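PDB 3URF: tumor necrosis factor receptor superfamily member 11B from Homo sapiens, which acts as a secreted decoy receptor that, through the four cysteine-rich repeats held in this chain, captures TNFSF11/RANKL and neutralises its role in osteoclast formation. Local coordinates for residues P64-L69 with R82-K87; G108-G113 with V120-P125; C20-P25 with W53-E58. One frame throughout, in Å; residues are numbered along the deposited sequence.

Contact 1: residues P64-L69 with R82-K87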
loop_
_atom_site.group_PDB
_atom_site.type_symbol
_atom_site.label_atom_id
_atom_site.label_comp_id
_atom_site.label_asym_id
_atom_site.label_seq_id
_atom_site.Cartn_x
_atom_site.Cartn_y
_atom_site.Cartn_z
ATOM N N PRO B 64 -18.825 9.969 -9.412
ATOM C CA PRO B 64 -18.452 8.558 -9.461
ATOM C C PRO B 64 -19.690 7.702 -9.246
ATOM O O PRO B 64 -20.802 8.226 -9.147
ATOM C CB PRO B 64 -17.511 8.411 -8.262
ATOM C CG PRO B 64 -17.988 9.470 -7.268
ATOM C CD PRO B 64 -18.824 10.484 -8.027
ATOM N N VAL B 65 -19.478 6.395 -9.175
ATOM C CA VAL B 65 -20.508 5.426 -8.833
ATOM C C VAL B 65 -21.045 5.671 -7.413
ATOM O O VAL B 65 -20.329 6.193 -6.554
ATOM C CB VAL B 65 -19.920 4.011 -8.941
ATOM C CG1 VAL B 65 -20.896 2.974 -8.429
ATOM C CG2 VAL B 65 -19.500 3.717 -10.386
ATOM N N CYS B 66 -22.307 5.318 -7.176
ATOM C CA CYS B 66 -22.912 5.477 -5.850
ATOM C C CYS B 66 -22.480 4.385 -4.893
ATOM O O CYS B 66 -22.240 3.251 -5.294
ATOM C CB CYS B 66 -24.441 5.489 -5.926
ATOM S SG CYS B 66 -25.127 6.998 -6.627
ATOM N N LYS B 67 -22.404 4.738 -3.620
ATOM C CA LYS B 67 -21.998 3.798 -2.593
ATOM C C LYS B 67 -23.200 2.982 -2.123
ATOM O O LYS B 67 -24.333 3.231 -2.543
ATOM C CB LYS B 67 -21.344 4.556 -1.439
ATOM C CG LYS B 67 -20.398 5.657 -1.923
ATOM C CD LYS B 67 -19.364 6.032 -0.881
ATOM C CE LYS B 67 -18.530 7.248 -1.299
ATOM N NZ LYS B 67 -17.552 7.010 -2.411
ATOM N N GLU B 68 -22.944 2.008 -1.253
ATOM C CA GLU B 68 -23.969 1.067 -0.818
ATOM C C GLU B 68 -25.226 1.714 -0.254
ATOM O O GLU B 68 -26.332 1.463 -0.738
ATOM C CB GLU B 68 -23.399 0.083 0.193
ATOM C CG GLU B 68 -22.963 -1.219 -0.451
ATOM C CD GLU B 68 -24.108 -1.920 -1.179
ATOM O OE1 GLU B 68 -23.948 -2.244 -2.380
ATOM O OE2 GLU B 68 -25.165 -2.151 -0.547
ATOM N N LEU B 69 -25.058 2.535 0.773
ATOM C CA LEU B 69 -26.194 3.205 1.392
ATOM C C LEU B 69 -26.521 4.537 0.734
ATOM O O LEU B 69 -27.072 5.445 1.371
ATOM C CB LEU B 69 -25.970 3.378 2.891
ATOM C CG LEU B 69 -25.767 2.006 3.531
ATOM C CD1 LEU B 69 -25.962 2.062 5.025
ATOM C CD2 LEU B 69 -26.735 1.028 2.901
ATOM N N ARG B 82 -24.291 12.598 -12.641
ATOM C CA ARG B 82 -24.970 11.801 -11.631
ATOM C C ARG B 82 -24.847 12.456 -10.261
ATOM O O ARG B 82 -23.813 13.034 -9.936
ATOM C CB ARG B 82 -24.327 10.419 -11.581
ATOM C CG ARG B 82 -24.971 9.463 -10.630
ATOM C CD ARG B 82 -24.273 8.135 -10.736
ATOM N NE ARG B 82 -24.081 7.712 -12.125
ATOM C CZ ARG B 82 -22.898 7.460 -12.679
ATOM N NH1 ARG B 82 -21.774 7.587 -11.971
ATOM N NH2 ARG B 82 -22.837 7.078 -13.949
ATOM N N VAL B 83 -25.892 12.372 -9.451
ATOM C CA VAL B 83 -25.774 12.830 -8.072
ATOM C C VAL B 83 -26.206 11.735 -7.119
ATOM O O VAL B 83 -27.326 11.227 -7.203
ATOM C CB VAL B 83 -26.572 14.116 -7.797
ATOM C CG1 VAL B 83 -26.399 14.557 -6.335
ATOM C CG2 VAL B 83 -26.104 15.202 -8.719
ATOM N N CYS B 84 -25.301 11.373 -6.218
ATOM C CA CYS B 84 -25.550 10.304 -5.262
ATOM C C CYS B 84 -25.708 10.907 -3.887
ATOM O O CYS B 84 -24.988 11.829 -3.524
ATOM C CB CYS B 84 -24.385 9.320 -5.274
ATOM S SG CYS B 84 -24.013 8.676 -6.929
ATOM N N GLU B 85 -26.657 10.405 -3.115
ATOM C CA GLU B 85 -26.827 10.931 -1.774
ATOM C C GLU B 85 -27.053 9.839 -0.744
ATOM O O GLU B 85 -27.596 8.775 -1.053
ATOM C CB GLU B 85 -27.944 11.969 -1.739
ATOM C CG GLU B 85 -27.562 13.255 -2.449
ATOM C CD GLU B 85 -28.268 14.470 -1.881
ATOM O OE1 GLU B 85 -29.389 14.310 -1.348
ATOM O OE2 GLU B 85 -27.694 15.580 -1.963
ATOM N N CYS B 86 -26.603 10.105 0.477
ATOM C CA CYS B 86 -26.855 9.199 1.584
ATOM C C CYS B 86 -28.333 9.180 1.927
ATOM O O CYS B 86 -28.979 10.223 1.967
ATOM C CB CYS B 86 -26.021 9.585 2.807
ATOM S SG CYS B 86 -24.264 9.132 2.659
ATOM N N LYS B 87 -28.859 7.985 2.161
ATOM C CA LYS B 87 -30.258 7.804 2.536
ATOM C C LYS B 87 -30.592 8.497 3.858
ATOM O O LYS B 87 -29.691 8.913 4.596
ATOM C CB LYS B 87 -30.585 6.310 2.602
ATOM C CG LYS B 87 -30.459 5.631 1.239
ATOM C CD LYS B 87 -30.426 4.105 1.309
ATOM C CE LYS B 87 -30.023 3.519 -0.059
ATOM N NZ LYS B 87 -29.603 2.081 -0.018
#
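C66 and C84 are joined by a disulfide, SG to SG 2.0 Å with a torsion of -90° about the S-S bond, and this covalent rung ties the loop 64-69 to strand 83-86. On one side of it R82 starts with CG anti to its backbone N (chi1 -177°), bends at chi3 and brings NH1 to P64 O, a weak hydrogen bond of 3.1 Å from the guanidinium edge. An alanine in place of R82 would probably leave the P64 carbonyl without this donor and the P64-V65 end more mobile. On the other side K87 N donates to L69 O at 3.2 Å, nearly straight at 166°, and the K87 side chain follows that carbonyl back. K87 CB lies 3.8 Å and K87 CG 3.4 Å from L69 O, and K87 CD passes the same oxygen. K87 CE then meets L69 C at 3.7 Å, and K87 NZ ends 3.4 Å from E68 O in a weak bond. Lysine suits this course, its methylenes lying along the backbone and its amine finding a carbonyl. Strand 83-86 pairs antiparallel with strand 70-74, where C66 and R82 both touch V72; on strand 90-93, L69 packs on R90 and C86 on L92.

Contact 2: residues G108-G113 with V120-P125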
loop_
_atom_site.group_PDB
_atom_site.type_symbol
_atom_site.label_atom_id
_atom_site.label_comp_id
_atom_site.label_asym_id
_atom_site.label_seq_id
_atom_site.Cartn_x
_atom_site.Cartn_y
_atom_site.Cartn_z
ATOM N N GLY B 108 -29.948 18.919 22.416
ATOM C CA GLY B 108 -30.784 19.174 21.250
ATOM C C GLY B 108 -30.101 19.564 19.938
ATOM O O GLY B 108 -29.067 20.246 19.931
ATOM N N VAL B 109 -30.698 19.135 18.822
ATOM C CA VAL B 109 -30.198 19.448 17.478
ATOM C C VAL B 109 -30.117 20.945 17.190
ATOM O O VAL B 109 -31.135 21.640 17.139
ATOM C CB VAL B 109 -31.090 18.834 16.374
ATOM C CG1 VAL B 109 -30.652 19.324 14.990
ATOM C CG2 VAL B 109 -31.072 17.328 16.449
ATOM N N VAL B 110 -28.906 21.432 16.965
ATOM C CA VAL B 110 -28.708 22.841 16.677
ATOM C C VAL B 110 -28.362 23.035 15.213
ATOM O O VAL B 110 -28.418 24.154 14.691
ATOM C CB VAL B 110 -27.595 23.429 17.547
ATOM C CG1 VAL B 110 -28.187 24.362 18.592
ATOM C CG2 VAL B 110 -26.788 22.311 18.200
ATOM N N GLN B 111 -27.993 21.935 14.561
ATOM C CA GLN B 111 -27.671 21.949 13.140
ATOM C C GLN B 111 -28.120 20.657 12.470
ATOM O O GLN B 111 -27.493 19.601 12.621
ATOM C CB GLN B 111 -26.177 22.166 12.927
ATOM C CG GLN B 111 -25.798 23.585 12.520
ATOM C CD GLN B 111 -24.322 23.715 12.164
ATOM O OE1 GLN B 111 -23.443 23.361 12.954
ATOM N NE2 GLN B 111 -24.046 24.215 10.963
ATOM N N ALA B 112 -29.215 20.754 11.729
ATOM C CA ALA B 112 -29.778 19.609 11.029
ATOM C C ALA B 112 -28.725 18.813 10.251
ATOM O O ALA B 112 -28.090 19.338 9.332
ATOM C CB ALA B 112 -30.899 20.066 10.090
ATOM N N GLY B 113 -28.544 17.546 10.623
ATOM C CA GLY B 113 -27.751 16.651 9.817
ATOM C C GLY B 113 -28.333 16.693 8.424
ATOM O O GLY B 113 -29.538 16.876 8.251
ATOM N N VAL B 120 -25.387 18.232 14.339
ATOM C CA VAL B 120 -24.598 18.837 15.403
ATOM C C VAL B 120 -25.456 19.020 16.648
ATOM O O VAL B 120 -26.498 19.679 16.603
ATOM C CB VAL B 120 -24.070 20.223 14.974
ATOM C CG1 VAL B 120 -23.147 20.814 16.048
ATOM C CG2 VAL B 120 -23.378 20.132 13.620
ATOM N N CYS B 121 -25.017 18.445 17.760
ATOM C CA CYS B 121 -25.747 18.601 19.010
ATOM C C CYS B 121 -25.113 19.673 19.895
ATOM O O CYS B 121 -23.994 20.105 19.640
ATOM C CB CYS B 121 -25.871 17.254 19.730
ATOM S SG CYS B 121 -27.087 16.148 18.941
ATOM N N LYS B 122 -25.851 20.124 20.906
ATOM C CA LYS B 122 -25.361 21.103 21.881
ATOM C C LYS B 122 -26.092 20.914 23.202
ATOM O O LYS B 122 -26.994 20.087 23.305
ATOM C CB LYS B 122 -25.567 22.538 21.383
ATOM C CG LYS B 122 -24.279 23.295 21.081
ATOM C CD LYS B 122 -24.089 24.502 22.009
ATOM C CE LYS B 122 -22.702 25.146 21.843
ATOM N NZ LYS B 122 -22.420 26.218 22.851
ATOM N N ARG B 123 -25.711 21.677 24.217
ATOM C CA ARG B 123 -26.403 21.583 25.494
ATOM C C ARG B 123 -27.576 22.544 25.560
ATOM O O ARG B 123 -27.504 23.660 25.047
ATOM C CB ARG B 123 -25.453 21.852 26.652
ATOM C CG ARG B 123 -24.579 20.678 26.978
ATOM C CD ARG B 123 -24.663 20.333 28.447
ATOM N NE ARG B 123 -23.754 19.241 28.773
ATOM C CZ ARG B 123 -23.410 18.907 30.013
ATOM N NH1 ARG B 123 -23.900 19.592 31.042
ATOM N NH2 ARG B 123 -22.573 17.895 30.225
ATOM N N CYS B 124 -28.658 22.100 26.191
ATOM C CA CYS B 124 -29.825 22.954 26.384
ATOM C C CYS B 124 -29.545 24.053 27.416
ATOM O O CYS B 124 -29.420 23.773 28.610
ATOM C CB CYS B 124 -31.046 22.117 26.788
ATOM S SG CYS B 124 -31.772 21.137 25.439
ATOM N N PRO B 125 -29.446 25.312 26.950
ATOM C CA PRO B 125 -29.177 26.465 27.822
ATOM C C PRO B 125 -30.123 26.543 29.027
ATOM O O PRO B 125 -31.091 25.779 29.139
ATOM C CB PRO B 125 -29.413 27.665 26.894
ATOM C CG PRO B 125 -29.127 27.139 25.526
ATOM C CD PRO B 125 -29.607 25.713 25.538
#
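A classic beta bulge in the hairpin of strands 107-111 and 120-123 sets two residues, V110 and Q111, against the single residue V120. The carbonyl of V120 serves both: V110 N donates to V120 O at 3.0 Å, nearly straight at 167°, while Q111 N reaches the same oxygen in a weak bond of 3.4 Å. In return V120 N donates to Q111 O at 3.0 Å, on a lone pair in the carbonyl plane. Beyond the bulge, toward G108 and K122, the pairing is looser.

The side chains of Q111 and V120 lie side by side and point the same way. Q111 CB rests 3.5 Å from V120 CB, and its OE1 lies beside the methyl V120 CG2. V120 has CG1 anti to its backbone N (chi1 -175°), which turns CG2 to the Q111 side. A branched valine thus gives Q111 a broad flank to lie along. V110 instead sends CG2 across the strand to K122 CB, 3.4 Å away, the two side chains crossing at a slant. G108 is buried, and a side chain there would point to the face where C124 SG lies, which may be why glycine fits.

C121, bonded to C103, is the last residue of the third repeat, and C124, bonded to C139, the first of the fourth. A bulged two-stranded hairpin with a disulfide cysteine on one strand fits the cysteine-rich repeats of TNF receptors.

Contact 3: residues C20-P25 with W53-E58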
loop_
_atom_site.group_PDB
_atom_site.type_symbol
_atom_site.label_atom_id
_atom_site.label_comp_id
_atom_site.label_asym_id
_atom_site.label_seq_id
_atom_site.Cartn_x
_atom_site.Cartn_y
_atom_site.Cartn_z
ATOM N N CYS B 20 -18.289 34.459 -31.512
ATOM C CA CYS B 20 -18.787 33.120 -31.754
ATOM C C CYS B 20 -19.774 32.771 -30.669
ATOM O O CYS B 20 -19.678 33.269 -29.556
ATOM C CB CYS B 20 -17.634 32.120 -31.710
ATOM S SG CYS B 20 -16.235 32.567 -32.750
ATOM N N ASP B 21 -20.716 31.897 -30.983
ATOM C CA ASP B 21 -21.642 31.408 -29.983
ATOM C C ASP B 21 -20.969 30.409 -29.067
ATOM O O ASP B 21 -20.033 29.710 -29.466
ATOM C CB ASP B 21 -22.841 30.755 -30.649
ATOM C CG ASP B 21 -23.942 31.739 -30.929
ATOM O OD1 ASP B 21 -23.878 32.865 -30.383
ATOM O OD2 ASP B 21 -24.874 31.382 -31.680
ATOM N N LYS B 22 -21.446 30.350 -27.830
ATOM C CA LYS B 22 -20.979 29.347 -26.883
ATOM C C LYS B 22 -21.771 28.056 -27.064
ATOM O O LYS B 22 -22.848 28.051 -27.668
ATOM C CB LYS B 22 -21.106 29.855 -25.447
ATOM C CG LYS B 22 -19.902 30.644 -24.963
ATOM C CD LYS B 22 -20.084 31.077 -23.525
ATOM C CE LYS B 22 -18.750 31.160 -22.805
ATOM N NZ LYS B 22 -18.914 31.179 -21.321
ATOM N N CYS B 23 -21.231 26.956 -26.553
ATOM C CA CYS B 23 -21.916 25.683 -26.665
ATOM C C CYS B 23 -22.791 25.449 -25.453
ATOM O O CYS B 23 -22.372 25.642 -24.305
ATOM C CB CYS B 23 -20.925 24.540 -26.867
ATOM S SG CYS B 23 -20.193 24.469 -28.531
ATOM N N PRO B 24 -24.027 25.035 -25.713
ATOM C CA PRO B 24 -25.033 24.757 -24.687
ATOM C C PRO B 24 -24.670 23.555 -23.815
ATOM O O PRO B 24 -23.945 22.637 -24.245
ATOM C CB PRO B 24 -26.285 24.411 -25.500
ATOM C CG PRO B 24 -25.946 24.688 -26.943
ATOM C CD PRO B 24 -24.469 24.649 -27.060
ATOM N N PRO B 25 -25.192 23.553 -22.584
ATOM C CA PRO B 25 -25.099 22.368 -21.736
ATOM C C PRO B 25 -25.619 21.195 -22.554
ATOM O O PRO B 25 -26.634 21.343 -23.227
ATOM C CB PRO B 25 -26.075 22.678 -20.601
ATOM C CG PRO B 25 -26.182 24.173 -20.577
ATOM C CD PRO B 25 -26.032 24.609 -21.995
ATOM N N TRP B 53 -23.164 26.586 -20.399
ATOM C CA TRP B 53 -22.583 27.099 -21.626
ATOM C C TRP B 53 -21.084 27.147 -21.474
ATOM O O TRP B 53 -20.569 27.363 -20.378
ATOM C CB TRP B 53 -23.117 28.489 -21.900
ATOM C CG TRP B 53 -24.559 28.456 -22.181
ATOM C CD1 TRP B 53 -25.575 28.461 -21.268
ATOM C CD2 TRP B 53 -25.175 28.392 -23.472
ATOM N NE1 TRP B 53 -26.790 28.416 -21.916
ATOM C CE2 TRP B 53 -26.570 28.373 -23.270
ATOM C CE3 TRP B 53 -24.683 28.364 -24.781
ATOM C CZ2 TRP B 53 -27.473 28.319 -24.324
ATOM C CZ3 TRP B 53 -25.580 28.312 -25.825
ATOM C CH2 TRP B 53 -26.959 28.288 -25.593
ATOM N N HIS B 54 -20.374 26.948 -22.570
ATOM C CA HIS B 54 -18.946 26.738 -22.460
ATOM C C HIS B 54 -18.333 26.612 -23.826
ATOM O O HIS B 54 -19.014 26.767 -24.843
ATOM C CB HIS B 54 -18.689 25.432 -21.730
ATOM C CG HIS B 54 -19.065 24.230 -22.535
ATOM N ND1 HIS B 54 -20.377 23.897 -22.803
ATOM C CD2 HIS B 54 -18.303 23.307 -23.163
ATOM C CE1 HIS B 54 -20.407 22.809 -23.548
ATOM N NE2 HIS B 54 -19.162 22.433 -23.784
ATOM N N THR B 55 -17.052 26.257 -23.829
ATOM C CA THR B 55 -16.215 26.347 -25.014
ATOM C C THR B 55 -15.235 25.188 -25.141
ATOM O O THR B 55 -14.467 25.133 -26.103
ATOM C CB THR B 55 -15.372 27.645 -24.987
ATOM O OG1 THR B 55 -14.594 27.684 -23.777
ATOM C CG2 THR B 55 -16.271 28.887 -25.079
ATOM N N SER B 56 -15.229 24.275 -24.176
ATOM C CA SER B 56 -14.270 23.180 -24.229
ATOM C C SER B 56 -14.623 22.207 -25.349
ATOM O O SER B 56 -15.801 21.977 -25.641
ATOM C CB SER B 56 -14.176 22.447 -22.892
ATOM O OG SER B 56 -15.383 21.766 -22.607
ATOM N N ASP B 57 -13.591 21.650 -25.974
ATOM C CA ASP B 57 -13.759 20.663 -27.029
ATOM C C ASP B 57 -14.125 19.312 -26.439
ATOM O O ASP B 57 -14.558 18.407 -27.150
ATOM C CB ASP B 57 -12.476 20.545 -27.858
ATOM C CG ASP B 57 -11.225 20.413 -26.996
ATOM O OD1 ASP B 57 -10.747 19.271 -26.790
ATOM O OD2 ASP B 57 -10.718 21.460 -26.527
ATOM N N GLU B 58 -13.948 19.179 -25.130
ATOM C CA GLU B 58 -14.175 17.903 -24.468
ATOM C C GLU B 58 -15.336 17.970 -23.486
ATOM O O GLU B 58 -15.672 19.029 -22.964
ATOM C CB GLU B 58 -12.905 17.436 -23.756
ATOM C CG GLU B 58 -11.725 17.235 -24.685
ATOM C CD GLU B 58 -10.991 15.934 -24.417
ATOM O OE1 GLU B 58 -10.315 15.430 -25.340
ATOM O OE2 GLU B 58 -11.090 15.417 -23.283
#
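The indole of W53 lies over two consecutive prolines, P24 and P25, and takes both on one face. P24 CA stands 3.7 Å from the centroid of the W53 six-membered ring, 16° off its normal, and P25 CD is 3.9 Å from that of the five-membered ring, almost directly above it. These are CH-pi contacts; C-H groups next to a proline nitrogen are somewhat polarised and suit a broad aromatic face. K22 O approaches the same indole at its edge, near CZ3.

H54 has its CB directed away from 20-25, yet CG stands between the backbone N and the carbonyl carbon (chi1 70°), which brings the ring nearer, beside C23. There C23 CB lies over the H54 ring face, 4.2 Å from its centroid, while P24 O sits at the edge, in the ring plane. H54 ND1 is held by S52 O. The aliphatic part of K22 crosses the T55 side chain, CG to CG2 4.0 Å.

C23 and H54 form one antiparallel hydrogen-bonded pair, with hydrogen bonds from C23 N to H54 O at 2.8 Å and from H54 N to C23 O at 3.0 Å. C23 is also bonded to C41 by a disulfide. The contact thus joins the first TNFR-Cys repeat to the second.

Its chemistry is twofold: the two backbone hydrogen bonds set the C23-H54 pairing, and CH-pi contacts cover its flanks, the attraction probably coming mainly from hydrogen bonding and dispersion.

From the N terminus the chain first forms contact 3, where residues 20-25 of the first cysteine-rich repeat meet 53-58 of the second, closing a long loop across the junction between repeats. Contact 1 follows, closing a shorter loop within the second repeat and ending just past C86, the first cysteine of the third. Contact 2 comes last, a hairpin at the end of the third repeat that reaches the start of the fourth. The three loops run in series, none nesting in or crossing another. Their centres are about 29 Å apart from contact 3 to contact 1 and 27 Å from contact 1 to contact 2, spaced along the elongated receptor, with contacts 2 and 3 on opposite sides of its centre.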